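PDB 3CYP: motility protein B from Helicobacter pylori, which probably fastens the torque-generating stator of the flagellar motor to the cell wall through its periplasmic, OmpA-like C-terminal domain. Local coordinates for residues Ile39-Asp47 against His58-Val69. Numbering follows the deposited sequence.
Sequences INVRGFTDD and HYELAANRAYRV
In the beta-alpha-beta unit of this OmpA-like domain, Gly43 and Thr45 of strand 38-44 and its following loop pack on Ala62, Arg65 and His58 of helix 58-75, which leads on to the parallel strand 83-87. The axes of strand 39-44 and helix 58-69 come within 6.3 Å, their N-to-C directions 144° apart, and the closest backbone pairing is Gly43 with Ala62, whose CA atoms lie 4.5 Å apart. There Gly43 CA directs a C-H toward Ala62 O (3.6 Å, 166° at the hydrogen), while the Ala66 methyl rests against Gly43 N. Toward the strand's start, Val41 sets CG1 anti to its backbone N (chi1 179°), bringing that branch 3.8 Å from Val69 CG1. Arg65, extended from CG to NE, reaches along the strand; its NH1 donates a bent bond to a lone pair of Phe44 O at 2.8 Å, the acceptor near the guanidinium plane. NH1 also hydrogen-bonds Asn107 OD1 and NE Ser12 O, fixing the group's rotation, while Leu61 CD2 lies above one face, offset toward the rim. Thr45 CG2 packs against Leu61 CD2 (3.7 Å) and touches Arg65 NH1. At the helix start, His58 NE2 is hydrogen-bonded to Thr48 O, and its CD2 lies 3.2 Å from Thr45 OG1, which itself hydrogen-bonds Asp46 O.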
loop_
_atom_site.group_PDB
_atom_site.type_symbol
_atom_site.label_atom_id
_atom_site.label_comp_id
_atom_site.label_asym_id
_atom_site.label_seq_id
_atom_site.Cartn_x
_atom_site.Cartn_y
_atom_site.Cartn_z
ATOM N N ILE B 39 6.026 -9.312 1.188
ATOM C CA ILE B 39 4.820 -9.607 1.955
ATOM C C ILE B 39 3.653 -8.831 1.351
ATOM O O ILE B 39 3.764 -7.620 1.149
ATOM C CB ILE B 39 5.028 -9.114 3.400
ATOM C CG1 ILE B 39 6.213 -9.872 4.031
ATOM C CG2 ILE B 39 3.699 -9.175 4.217
ATOM C CD1 ILE B 39 5.935 -11.243 4.319
ATOM N N ASN B 40 2.537 -9.513 1.111
ATOM C CA ASN B 40 1.274 -8.900 0.592
ATOM C C ASN B 40 0.246 -9.091 1.685
ATOM O O ASN B 40 -0.020 -10.213 2.108
ATOM C CB ASN B 40 0.846 -9.579 -0.733
ATOM C CG ASN B 40 -0.413 -9.047 -1.314
ATOM O OD1 ASN B 40 -1.367 -9.814 -1.549
ATOM N ND2 ASN B 40 -0.444 -7.790 -1.562
ATOM N N VAL B 41 -0.302 -7.961 2.149
ATOM C CA VAL B 41 -1.260 -7.924 3.233
ATOM C C VAL B 41 -2.624 -7.856 2.550
ATOM O O VAL B 41 -2.969 -6.860 1.856
ATOM C CB VAL B 41 -1.047 -6.668 4.083
ATOM C CG1 VAL B 41 -2.080 -6.613 5.203
ATOM C CG2 VAL B 41 0.402 -6.611 4.582
ATOM N N ARG B 42 -3.378 -8.956 2.688
ATOM C CA ARG B 42 -4.629 -9.156 1.956
ATOM C C ARG B 42 -5.827 -8.993 2.875
ATOM O O ARG B 42 -5.933 -9.701 3.862
ATOM C CB ARG B 42 -4.693 -10.571 1.369
ATOM C CG ARG B 42 -3.611 -10.796 0.417
ATOM C CD ARG B 42 -3.815 -12.064 -0.354
ATOM N NE ARG B 42 -2.723 -12.182 -1.302
ATOM C CZ ARG B 42 -2.585 -13.174 -2.161
ATOM N NH1 ARG B 42 -3.451 -14.183 -2.170
ATOM N NH2 ARG B 42 -1.529 -13.166 -2.970
ATOM N N GLY B 43 -6.773 -8.156 2.460
ATOM C CA GLY B 43 -7.986 -7.911 3.244
ATOM C C GLY B 43 -9.229 -8.543 2.638
ATOM O O GLY B 43 -9.370 -8.630 1.414
ATOM N N PHE B 44 -10.127 -8.993 3.528
ATOM C CA PHE B 44 -11.346 -9.689 3.141
ATOM C C PHE B 44 -12.498 -9.275 4.047
ATOM O O PHE B 44 -12.295 -8.725 5.147
ATOM C CB PHE B 44 -11.208 -11.183 3.251
ATOM C CG PHE B 44 -9.984 -11.773 2.566
ATOM C CD1 PHE B 44 -10.105 -12.355 1.304
ATOM C CD2 PHE B 44 -8.740 -11.771 3.190
ATOM C CE1 PHE B 44 -9.013 -12.919 0.676
ATOM C CE2 PHE B 44 -7.638 -12.380 2.578
ATOM C CZ PHE B 44 -7.781 -12.940 1.313
ATOM N N THR B 45 -13.696 -9.536 3.518
ATOM C CA THR B 45 -14.965 -9.427 4.246
ATOM C C THR B 45 -15.849 -10.649 4.045
ATOM O O THR B 45 -15.621 -11.488 3.186
ATOM C CB THR B 45 -15.782 -8.213 3.706
ATOM O OG1 THR B 45 -16.260 -8.541 2.389
ATOM C CG2 THR B 45 -14.928 -6.931 3.659
ATOM N N ASP B 46 -16.888 -10.728 4.867
ATOM C CA ASP B 46 -18.030 -11.580 4.585
ATOM C C ASP B 46 -18.889 -10.921 3.502
ATOM O O ASP B 46 -18.512 -9.885 2.920
ATOM C CB ASP B 46 -18.827 -11.856 5.876
ATOM C CG ASP B 46 -19.410 -10.612 6.520
ATOM O OD1 ASP B 46 -19.797 -9.676 5.808
ATOM O OD2 ASP B 46 -19.528 -10.589 7.761
ATOM N N ASP B 47 -20.072 -11.487 3.262
ATOM C CA ASP B 47 -20.907 -11.006 2.186
ATOM C C ASP B 47 -22.172 -10.394 2.753
ATOM O O ASP B 47 -23.188 -10.317 2.057
ATOM C CB ASP B 47 -21.228 -12.155 1.222
ATOM C CG ASP B 47 -22.157 -13.191 1.821
ATOM O OD1 ASP B 47 -22.464 -13.097 3.037
ATOM O OD2 ASP B 47 -22.573 -14.107 1.062
ATOM N N HIS B 58 -17.652 -3.705 -0.148
ATOM C CA HIS B 58 -16.825 -4.609 0.624
ATOM C C HIS B 58 -15.355 -4.425 0.192
ATOM O O HIS B 58 -14.426 -4.592 1.013
ATOM C CB HIS B 58 -17.277 -6.040 0.437
ATOM C CG HIS B 58 -18.604 -6.346 1.073
ATOM N ND1 HIS B 58 -19.782 -6.365 0.359
ATOM C CD2 HIS B 58 -18.925 -6.695 2.339
ATOM C CE1 HIS B 58 -20.778 -6.694 1.166
ATOM N NE2 HIS B 58 -20.292 -6.892 2.373
ATOM N N TYR B 59 -15.122 -4.087 -1.077
ATOM C CA TYR B 59 -13.727 -3.809 -1.496
ATOM C C TYR B 59 -13.124 -2.672 -0.694
ATOM O O TYR B 59 -11.946 -2.743 -0.316
ATOM C CB TYR B 59 -13.604 -3.517 -2.995
ATOM C CG TYR B 59 -13.674 -4.718 -3.865
ATOM C CD1 TYR B 59 -14.811 -4.955 -4.647
ATOM C CD2 TYR B 59 -12.637 -5.660 -3.905
ATOM C CE1 TYR B 59 -14.889 -6.070 -5.481
ATOM C CE2 TYR B 59 -12.719 -6.783 -4.720
ATOM C CZ TYR B 59 -13.858 -6.979 -5.499
ATOM O OH TYR B 59 -13.918 -8.091 -6.304
ATOM N N GLU B 60 -13.887 -1.613 -0.414
ATOM C CA GLU B 60 -13.349 -0.476 0.349
ATOM C C GLU B 60 -13.064 -0.843 1.797
ATOM O O GLU B 60 -12.047 -0.423 2.358
ATOM C CB GLU B 60 -14.275 0.748 0.303
ATOM C CG GLU B 60 -14.450 1.315 -1.089
ATOM C CD GLU B 60 -15.667 2.200 -1.188
ATOM O OE1 GLU B 60 -15.933 2.902 -0.199
ATOM O OE2 GLU B 60 -16.344 2.195 -2.240
ATOM N N LEU B 61 -13.968 -1.598 2.413
ATOM C CA LEU B 61 -13.740 -2.057 3.763
ATOM C C LEU B 61 -12.531 -3.003 3.834
ATOM O O LEU B 61 -11.681 -2.847 4.718
ATOM C CB LEU B 61 -15.002 -2.757 4.299
ATOM C CG LEU B 61 -14.886 -3.517 5.636
ATOM C CD1 LEU B 61 -14.439 -2.637 6.809
ATOM C CD2 LEU B 61 -16.228 -4.250 5.918
ATOM N N ALA B 62 -12.463 -3.949 2.897
ATOM C CA ALA B 62 -11.317 -4.906 2.879
ATOM C C ALA B 62 -10.012 -4.161 2.656
ATOM O O ALA B 62 -8.967 -4.493 3.232
ATOM C CB ALA B 62 -11.471 -5.959 1.839
ATOM N N ALA B 63 -10.059 -3.173 1.777
ATOM C CA ALA B 63 -8.854 -2.339 1.543
ATOM C C ALA B 63 -8.383 -1.602 2.772
ATOM O O ALA B 63 -7.160 -1.536 3.060
ATOM C CB ALA B 63 -9.119 -1.325 0.434
ATOM N N ASN B 64 -9.305 -1.004 3.526
ATOM C CA ASN B 64 -8.903 -0.263 4.723
ATOM C C ASN B 64 -8.376 -1.225 5.775
ATOM O O ASN B 64 -7.410 -0.923 6.464
ATOM C CB ASN B 64 -10.015 0.641 5.299
ATOM C CG ASN B 64 -9.457 1.884 5.968
ATOM O OD1 ASN B 64 -9.982 2.353 6.981
ATOM N ND2 ASN B 64 -8.388 2.423 5.415
ATOM N N ARG B 65 -8.982 -2.404 5.891
ATOM C CA ARG B 65 -8.425 -3.442 6.796
ATOM C C ARG B 65 -6.970 -3.777 6.472
ATOM O O ARG B 65 -6.100 -3.748 7.339
ATOM C CB ARG B 65 -9.247 -4.693 6.785
ATOM C CG ARG B 65 -10.593 -4.514 7.500
ATOM C CD ARG B 65 -11.470 -5.713 7.325
ATOM N NE ARG B 65 -12.670 -5.645 8.175
ATOM C CZ ARG B 65 -13.759 -6.393 8.014
ATOM N NH1 ARG B 65 -13.833 -7.285 7.045
ATOM N NH2 ARG B 65 -14.798 -6.260 8.867
ATOM N N ALA B 66 -6.726 -4.084 5.203
ATOM C CA ALA B 66 -5.385 -4.482 4.763
ATOM C C ALA B 66 -4.424 -3.322 4.896
ATOM O O ALA B 66 -3.302 -3.482 5.393
ATOM C CB ALA B 66 -5.435 -4.993 3.358
ATOM N N TYR B 67 -4.835 -2.138 4.433
ATOM C CA TYR B 67 -3.993 -0.946 4.524
ATOM C C TYR B 67 -3.588 -0.647 5.983
ATOM O O TYR B 67 -2.435 -0.396 6.297
ATOM C CB TYR B 67 -4.729 0.233 3.883
ATOM C CG TYR B 67 -4.069 1.571 4.136
ATOM C CD1 TYR B 67 -2.788 1.829 3.664
ATOM C CD2 TYR B 67 -4.691 2.554 4.896
ATOM C CE1 TYR B 67 -2.140 3.048 3.923
ATOM C CE2 TYR B 67 -4.060 3.792 5.141
ATOM C CZ TYR B 67 -2.792 4.025 4.629
ATOM O OH TYR B 67 -2.126 5.236 4.828
ATOM N N ARG B 68 -4.566 -0.696 6.887
ATOM C CA ARG B 68 -4.325 -0.396 8.285
ATOM C C ARG B 68 -3.360 -1.390 8.909
ATOM O O ARG B 68 -2.475 -0.998 9.639
ATOM C CB ARG B 68 -5.645 -0.354 9.071
ATOM C CG ARG B 68 -6.405 0.946 8.752
ATOM C CD ARG B 68 -7.757 1.055 9.383
ATOM N NE ARG B 68 -7.840 0.532 10.744
ATOM C CZ ARG B 68 -7.551 1.201 11.861
ATOM N NH1 ARG B 68 -7.093 2.448 11.837
ATOM N NH2 ARG B 68 -7.700 0.606 13.025
ATOM N N VAL B 69 -3.523 -2.666 8.592
ATOM C CA VAL B 69 -2.596 -3.680 9.082
ATOM C C VAL B 69 -1.210 -3.365 8.533
ATOM O O VAL B 69 -0.190 -3.432 9.236
ATOM C CB VAL B 69 -3.048 -5.095 8.761
ATOM C CG1 VAL B 69 -1.894 -6.098 8.982
ATOM C CG2 VAL B 69 -4.255 -5.434 9.672
#